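PDB 6GRH: microcin B17-processing protein McbC from Escherichia coli str. K-12 substr. MG1655, which helps process the inactive microcin B17 precursor into the active antibiotic, as an FMN-containing oxidoreductase of the nitroreductase family. Local coordinates for residues V131-L136 and P185-V190; L230-W235 and I258-G263. All coordinates share one frame; numbering follows the deposited sequence.

Contact 1: residues V131-L136 and P185-V190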
loop_
_atom_site.group_PDB
_atom_site.type_symbol
_atom_site.label_atom_id
_atom_site.label_comp_id
_atom_site.label_asym_id
_atom_site.label_seq_id
_atom_site.Cartn_x
_atom_site.Cartn_y
_atom_site.Cartn_z
ATOM N N VAL D 131 14.438 -22.556 10.341
ATOM C CA VAL D 131 15.165 -22.280 11.588
ATOM C C VAL D 131 16.670 -22.287 11.335
ATOM O O VAL D 131 17.227 -23.261 10.811
ATOM C CB VAL D 131 14.907 -23.346 12.680
ATOM C CG1 VAL D 131 15.564 -22.934 14.008
ATOM C CG2 VAL D 131 13.433 -23.576 12.859
ATOM N N PHE D 132 17.321 -21.212 11.748
ATOM C CA PHE D 132 18.757 -21.106 11.675
ATOM C C PHE D 132 19.329 -21.049 13.095
ATOM O O PHE D 132 18.711 -20.492 14.001
ATOM C CB PHE D 132 19.143 -19.871 10.879
ATOM C CG PHE D 132 18.884 -19.989 9.393
ATOM C CD1 PHE D 132 17.638 -19.705 8.871
ATOM C CD2 PHE D 132 19.899 -20.379 8.519
ATOM C CE1 PHE D 132 17.400 -19.786 7.493
ATOM C CE2 PHE D 132 19.673 -20.472 7.146
ATOM C CZ PHE D 132 18.414 -20.201 6.633
ATOM N N LEU D 133 20.489 -21.662 13.268
ATOM C CA LEU D 133 21.160 -21.755 14.552
ATOM C C LEU D 133 22.385 -20.860 14.471
ATOM O O LEU D 133 23.183 -21.006 13.543
ATOM C CB LEU D 133 21.583 -23.188 14.817
ATOM C CG LEU D 133 22.592 -23.445 15.950
ATOM C CD1 LEU D 133 22.006 -23.029 17.288
ATOM C CD2 LEU D 133 22.950 -24.918 15.935
ATOM N N CYS D 134 22.512 -19.933 15.421
ATOM C CA CYS D 134 23.648 -19.006 15.472
ATOM C C CYS D 134 24.453 -19.241 16.736
ATOM O O CYS D 134 23.916 -19.124 17.838
ATOM C CB CYS D 134 23.149 -17.551 15.412
ATOM S SG CYS D 134 22.437 -17.099 13.807
ATOM N N ARG D 135 25.739 -19.578 16.580
ATOM C CA ARG D 135 26.636 -19.823 17.711
ATOM C C ARG D 135 27.247 -18.481 18.133
ATOM O O ARG D 135 27.845 -17.802 17.309
ATOM C CB ARG D 135 27.727 -20.815 17.307
ATOM C CG ARG D 135 28.797 -21.047 18.351
ATOM C CD ARG D 135 29.660 -22.248 17.978
ATOM N NE ARG D 135 30.779 -22.407 18.890
ATOM C CZ ARG D 135 31.947 -21.755 18.808
ATOM N NH1 ARG D 135 32.194 -20.864 17.844
ATOM N NH2 ARG D 135 32.880 -21.999 19.714
ATOM N N LEU D 136 27.092 -18.112 19.402
ATOM C CA LEU D 136 27.368 -16.740 19.871
ATOM C C LEU D 136 28.447 -16.587 20.922
ATOM O O LEU D 136 28.778 -15.448 21.282
ATOM C CB LEU D 136 26.100 -16.116 20.450
ATOM C CG LEU D 136 24.907 -16.000 19.509
ATOM C CD1 LEU D 136 23.754 -15.359 20.246
ATOM C CD2 LEU D 136 25.298 -15.189 18.295
ATOM N N PRO D 185 24.462 -14.586 25.735
ATOM C CA PRO D 185 23.869 -15.887 25.455
ATOM C C PRO D 185 24.853 -16.829 24.750
ATOM O O PRO D 185 25.780 -16.372 24.088
ATOM C CB PRO D 185 22.670 -15.560 24.560
ATOM C CG PRO D 185 22.665 -14.091 24.352
ATOM C CD PRO D 185 23.937 -13.524 24.872
ATOM N N HIS D 186 24.633 -18.136 24.883
ATOM C CA HIS D 186 25.440 -19.141 24.190
ATOM C C HIS D 186 25.099 -19.257 22.710
ATOM O O HIS D 186 25.981 -19.437 21.877
ATOM C CB HIS D 186 25.287 -20.518 24.846
ATOM C CG HIS D 186 26.056 -20.669 26.123
ATOM N ND1 HIS D 186 25.516 -20.382 27.360
ATOM C CD2 HIS D 186 27.321 -21.083 26.353
ATOM C CE1 HIS D 186 26.414 -20.627 28.297
ATOM N NE2 HIS D 186 27.523 -21.043 27.712
ATOM N N PHE D 187 23.814 -19.192 22.385
ATOM C CA PHE D 187 23.389 -19.327 21.011
ATOM C C PHE D 187 22.043 -18.676 20.801
ATOM O O PHE D 187 21.391 -18.276 21.764
ATOM C CB PHE D 187 23.386 -20.815 20.588
ATOM C CG PHE D 187 22.342 -21.674 21.259
ATOM C CD1 PHE D 187 22.576 -22.248 22.493
ATOM C CD2 PHE D 187 21.146 -21.973 20.605
ATOM C CE1 PHE D 187 21.632 -23.093 23.097
ATOM C CE2 PHE D 187 20.190 -22.784 21.210
ATOM C CZ PHE D 187 20.448 -23.357 22.459
ATOM N N ALA D 188 21.665 -18.535 19.530
ATOM C CA ALA D 188 20.338 -18.072 19.157
ATOM C C ALA D 188 19.711 -18.967 18.127
ATOM O O ALA D 188 20.399 -19.629 17.376
ATOM C CB ALA D 188 20.404 -16.656 18.621
ATOM N N LEU D 189 18.387 -18.976 18.103
ATOM C CA LEU D 189 17.648 -19.473 16.950
ATOM C C LEU D 189 17.087 -18.261 16.230
ATOM O O LEU D 189 16.615 -17.313 16.874
ATOM C CB LEU D 189 16.553 -20.459 17.349
ATOM C CG LEU D 189 17.034 -21.756 18.007
ATOM C CD1 LEU D 189 15.827 -22.592 18.378
ATOM C CD2 LEU D 189 18.011 -22.520 17.108
ATOM N N VAL D 190 17.161 -18.284 14.902
ATOM C CA VAL D 190 16.586 -17.251 14.056
ATOM C C VAL D 190 15.544 -17.905 13.136
ATOM O O VAL D 190 15.859 -18.834 12.388
ATOM C CB VAL D 190 17.660 -16.533 13.229
ATOM C CG1 VAL D 190 17.046 -15.379 12.449
ATOM C CG2 VAL D 190 18.776 -16.006 14.106
HETATM O O HOH W 1 27.426 -14.251 23.773
#

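Contact 2: residues L230-W235 and I258-G263. With FMN (flavin mononucleotide), chain O.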
loop_
_atom_site.group_PDB
_atom_site.type_symbol
_atom_site.label_atom_id
_atom_site.label_comp_id
_atom_site.label_asym_id
_atom_site.label_seq_id
_atom_site.Cartn_x
_atom_site.Cartn_y
_atom_site.Cartn_z
ATOM N N LEU D 230 17.677 -24.727 30.121
ATOM C CA LEU D 230 18.174 -23.539 29.438
ATOM C C LEU D 230 17.233 -22.386 29.743
ATOM O O LEU D 230 16.039 -22.593 29.947
ATOM C CB LEU D 230 18.202 -23.717 27.918
ATOM C CG LEU D 230 19.337 -24.461 27.252
ATOM C CD1 LEU D 230 19.043 -24.535 25.763
ATOM C CD2 LEU D 230 20.676 -23.789 27.503
ATOM N N LYS D 231 17.774 -21.174 29.771
ATOM C CA LYS D 231 16.947 -19.978 29.831
ATOM C C LYS D 231 16.855 -19.474 28.412
ATOM O O LYS D 231 17.733 -19.759 27.604
ATOM C CB LYS D 231 17.571 -18.916 30.733
ATOM C CG LYS D 231 17.711 -19.352 32.176
ATOM C CD LYS D 231 16.363 -19.544 32.854
ATOM C CE LYS D 231 16.539 -19.604 34.366
ATOM N NZ LYS D 231 17.475 -20.686 34.736
ATOM N N ASN D 232 15.795 -18.737 28.109
ATOM C CA ASN D 232 15.602 -18.227 26.756
ATOM C C ASN D 232 14.860 -16.907 26.765
ATOM O O ASN D 232 14.123 -16.600 27.713
ATOM C CB ASN D 232 14.833 -19.243 25.903
ATOM C CG ASN D 232 13.335 -19.109 26.072
ATOM O OD1 ASN D 232 12.700 -18.375 25.333
ATOM N ND2 ASN D 232 12.790 -19.714 27.121
ATOM N N ARG D 233 15.031 -16.148 25.683
ATOM C CA ARG D 233 14.265 -14.927 25.473
ATOM C C ARG D 233 14.008 -14.718 23.980
ATOM O O ARG D 233 14.935 -14.639 23.198
ATOM C CB ARG D 233 14.987 -13.704 26.055
ATOM C CG ARG D 233 14.180 -12.407 25.942
ATOM C CD ARG D 233 14.787 -11.231 26.691
ATOM N NE ARG D 233 14.568 -11.358 28.137
ATOM C CZ ARG D 233 13.622 -10.741 28.856
ATOM N NH1 ARG D 233 12.758 -9.895 28.310
ATOM N NH2 ARG D 233 13.525 -11.007 30.153
ATOM N N VAL D 234 12.736 -14.585 23.625
ATOM C CA VAL D 234 12.333 -14.187 22.275
ATOM C C VAL D 234 12.653 -12.710 22.161
ATOM O O VAL D 234 12.485 -11.969 23.110
ATOM C CB VAL D 234 10.826 -14.503 22.001
ATOM C CG1 VAL D 234 10.440 -14.173 20.557
ATOM C CG2 VAL D 234 10.535 -15.960 22.263
ATOM N N TRP D 235 13.094 -12.277 20.986
ATOM C CA TRP D 235 13.734 -10.994 20.854
ATOM C C TRP D 235 13.448 -10.372 19.484
ATOM O O TRP D 235 13.757 -10.950 18.459
ATOM C CB TRP D 235 15.222 -11.227 21.022
ATOM C CG TRP D 235 16.082 -10.047 21.061
ATOM C CD1 TRP D 235 16.786 -9.492 20.018
ATOM C CD2 TRP D 235 16.461 -9.339 22.226
ATOM N NE1 TRP D 235 17.560 -8.455 20.475
ATOM C CE2 TRP D 235 17.391 -8.347 21.832
ATOM C CE3 TRP D 235 16.117 -9.448 23.579
ATOM C CZ2 TRP D 235 17.937 -7.455 22.729
ATOM C CZ3 TRP D 235 16.671 -8.570 24.469
ATOM C CH2 TRP D 235 17.584 -7.579 24.048
ATOM N N ILE D 258 12.030 -13.305 13.765
ATOM C CA ILE D 258 12.210 -13.233 15.204
ATOM C C ILE D 258 13.479 -13.994 15.564
ATOM O O ILE D 258 13.876 -14.951 14.877
ATOM C CB ILE D 258 10.950 -13.752 15.950
ATOM C CG1 ILE D 258 10.880 -13.262 17.380
ATOM C CG2 ILE D 258 10.832 -15.262 15.898
ATOM C CD1 ILE D 258 10.605 -11.782 17.499
ATOM N N VAL D 259 14.136 -13.517 16.606
ATOM C CA VAL D 259 15.338 -14.136 17.145
ATOM C C VAL D 259 14.984 -14.688 18.528
ATOM O O VAL D 259 14.096 -14.160 19.209
ATOM C CB VAL D 259 16.484 -13.102 17.206
ATOM C CG1 VAL D 259 17.694 -13.639 17.973
ATOM C CG2 VAL D 259 16.903 -12.689 15.796
ATOM N N GLN D 260 15.647 -15.758 18.934
ATOM C CA GLN D 260 15.418 -16.350 20.253
ATOM C C GLN D 260 16.751 -16.733 20.841
ATOM O O GLN D 260 17.454 -17.591 20.302
ATOM C CB GLN D 260 14.494 -17.562 20.173
ATOM C CG GLN D 260 14.014 -18.089 21.515
ATOM C CD GLN D 260 12.988 -19.193 21.362
ATOM O OE1 GLN D 260 12.875 -19.808 20.295
ATOM N NE2 GLN D 260 12.268 -19.494 22.453
ATOM N N PHE D 261 17.095 -16.087 21.940
ATOM C CA PHE D 261 18.382 -16.310 22.608
ATOM C C PHE D 261 18.264 -17.413 23.639
ATOM O O PHE D 261 17.220 -17.554 24.266
ATOM C CB PHE D 261 18.846 -15.022 23.294
ATOM C CG PHE D 261 19.278 -13.955 22.332
ATOM C CD1 PHE D 261 20.426 -14.126 21.567
ATOM C CD2 PHE D 261 18.550 -12.794 22.183
ATOM C CE1 PHE D 261 20.834 -13.157 20.683
ATOM C CE2 PHE D 261 18.964 -11.810 21.306
ATOM C CZ PHE D 261 20.097 -11.995 20.540
ATOM N N PHE D 262 19.341 -18.184 23.802
ATOM C CA PHE D 262 19.389 -19.276 24.768
ATOM C C PHE D 262 20.685 -19.244 25.530
ATOM O O PHE D 262 21.743 -18.904 24.975
ATOM C CB PHE D 262 19.281 -20.637 24.082
ATOM C CG PHE D 262 17.975 -20.856 23.394
ATOM C CD1 PHE D 262 17.786 -20.412 22.088
ATOM C CD2 PHE D 262 16.918 -21.465 24.062
ATOM C CE1 PHE D 262 16.584 -20.608 21.445
ATOM C CE2 PHE D 262 15.702 -21.652 23.424
ATOM C CZ PHE D 262 15.534 -21.224 22.118
ATOM N N GLY D 263 20.612 -19.661 26.786
ATOM C CA GLY D 263 21.777 -19.677 27.636
ATOM C C GLY D 263 21.512 -19.883 29.111
ATOM O O GLY D 263 20.480 -20.441 29.503
HETATM N N1 FMN O . 12.263 -8.886 25.459
HETATM C C2 FMN O . 13.251 -7.961 25.343
HETATM O O2 FMN O . 13.893 -7.677 26.370
HETATM N N3 FMN O . 13.546 -7.355 24.167
HETATM C C4 FMN O . 12.881 -7.642 23.023
HETATM O O4 FMN O . 13.171 -7.084 21.942
HETATM C C4A FMN O . 11.777 -8.632 23.069
HETATM N N5 FMN O . 11.052 -8.965 21.976
HETATM C C5A FMN O . 10.057 -9.888 22.053
HETATM C C6 FMN O . 9.343 -10.214 20.904
HETATM C C7 FMN O . 8.315 -11.151 20.936
HETATM C C7M FMN O . 7.556 -11.480 19.673
HETATM C C8 FMN O . 7.977 -11.830 22.214
HETATM C C8M FMN O . 6.872 -12.846 22.260
HETATM C C9 FMN O . 8.687 -11.518 23.375
HETATM C C9A FMN O . 9.727 -10.565 23.352
HETATM N N10 FMN O . 10.476 -10.220 24.513
HETATM C C10 FMN O . 11.505 -9.254 24.393
HETATM C "C1'" FMN O . 10.227 -10.835 25.822
HETATM C "C2'" FMN O . 9.073 -10.138 26.507
HETATM O "O2'" FMN O . 9.486 -8.818 26.910
HETATM C "C3'" FMN O . 8.578 -10.990 27.682
HETATM O "O3'" FMN O . 8.000 -12.205 27.189
HETATM C "C4'" FMN O . 7.553 -10.270 28.553
HETATM O "O4'" FMN O . 8.160 -9.119 29.143
HETATM C "C5'" FMN O . 7.004 -11.128 29.690
HETATM O "O5'" FMN O . 8.086 -11.579 30.502
HETATM P P FMN O . 8.352 -13.141 30.735
HETATM O O1P FMN O . 8.622 -13.746 29.378
HETATM O O2P FMN O . 9.579 -13.147 31.626
HETATM O O3P FMN O . 7.083 -13.574 31.402
#

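Contact 1: residues V131-L136 and P185-V190
Leu133 and Phe187 meet obliquely, CD1 of the leucine lying 3.6 Å from CD2 of the phenylalanine ring. Leu133 CG is anti to the backbone N (chi1 166°), and the second torsion (chi2 63°) sets CD1 against the ring. The same CD1 also packs on Leu189, whose CD2 lies 4.0 Å from Val131 CG1, so these branched and aromatic groups form a continuous apolar row on the face of Leu133 and Leu189. On the other face the groups are smaller: Cys134 SG rests against Val190 CG2 at 3.8 Å, and Ala188, short enough to leave room, takes Leu136 CD1 on its CB at 3.9 Å. Beneath the side chains, Phe132 with Val190 and Cys134 with Ala188 are antiparallel hydrogen-bonded pairs; the Cys134 N to Ala188 O bond is 2.9 Å long and nearly straight (175°). A fifth bond, Leu136 N to His186 O, continues the pairing past the strands, where a water donates to Leu136 O and Pro185 O.

Further out, Ile100 and Leu103 of helix 97-108 touch Phe187, while Leu170 of helix 167-175 touches Cys134 and Leu136, so each face is covered by a helix. Arg135 forms a salt bridge with Glu138 and hydrogen bonds with Asn148 OD1 and Thr140 O, and His186 NE2 is hydrogen-bonded to Asn93 O. Because His186 and Phe187 both face Phe262 on the next strand, the chain forms a classic beta bulge there. The pair joins two neighbouring inner strands, 129-135 and 187-194, of the antiparallel sheet of this nitroreductase-family fold.

Contact 2: residues L230-W235 and I258-G263
Trp235 and Phe261 meet diagonally across an antiparallel strand pair at the edge of the nitroreductase sheet within this chain, and the flavin lies beside the tryptophan. They form a T-shaped stack: the edge of Phe261 points at the indole face, with planes at 76°, and the centroid of the Phe261 ring is 4.8 Å from that of the five-membered ring of Trp235. Phe261 CE2 comes within 3.4 Å of Trp235 CG. The opposite indole face is turned to FMN O4, and the rim carbon Trp235 CZ3 lies 3.4 Å from FMN N3. A broad, flat indole suits this place, since it can meet a phenyl edge on one face and the flavin on the other. Leu182 of helix 179-182 touches both aromatic residues.

Gly263, also largely buried by the pair, is paired through backbone with Lys231, whose N donates to Gly263 O. The extended backbone of Gly263 (phi 167°) suits a residue without a side chain.

Arg233 pairs by backbone with Phe261, but its side chain bends toward the cofactor. Its NH1 donates to FMN N1 at 3.1 Å, with the flavin atom at the guanidinium edge and in its plane, and makes a weak bond to O2. Gly86 O and Ser85 O hold NE and NH2, fixing the rotation of the group; a cation there probably helps draw electron density toward N1 and O2.

On the other face Val234 CG1 and Ile258 CG1 are pressed unusually close, at 3.3 Å. Gln260 OE1 is hydrogen-bonded to Tyr191 OH, while Gln260 NE2 donates to Asn232 OD1 at 3.1 Å from above the carbonyl plane.

Following the chain, strand 129-135 is the first of the four strands of these contacts, and contact 1 closes when strand 187-194 returns beside it, enclosing 48 residues that include strands 149-153 and 158-163 and helices 167-175 and 179-182. The chain then runs through helix 204-227 before contact 2 opens at 230-235 and closes a shorter loop, with helix 240-246 inside it, at 258-263. The two loops therefore follow in series, neither nested nor crossed. They are nevertheless joined in space, because strands 187-194 and 254-263 are neighbours: Leu189 O probably accepts from Gln260 N at 2.8 Å. Four strands that are neighbours in the sheet (129-135, 187-194, 254-263, 231-235) thus connect its middle to its flavin-bearing edge.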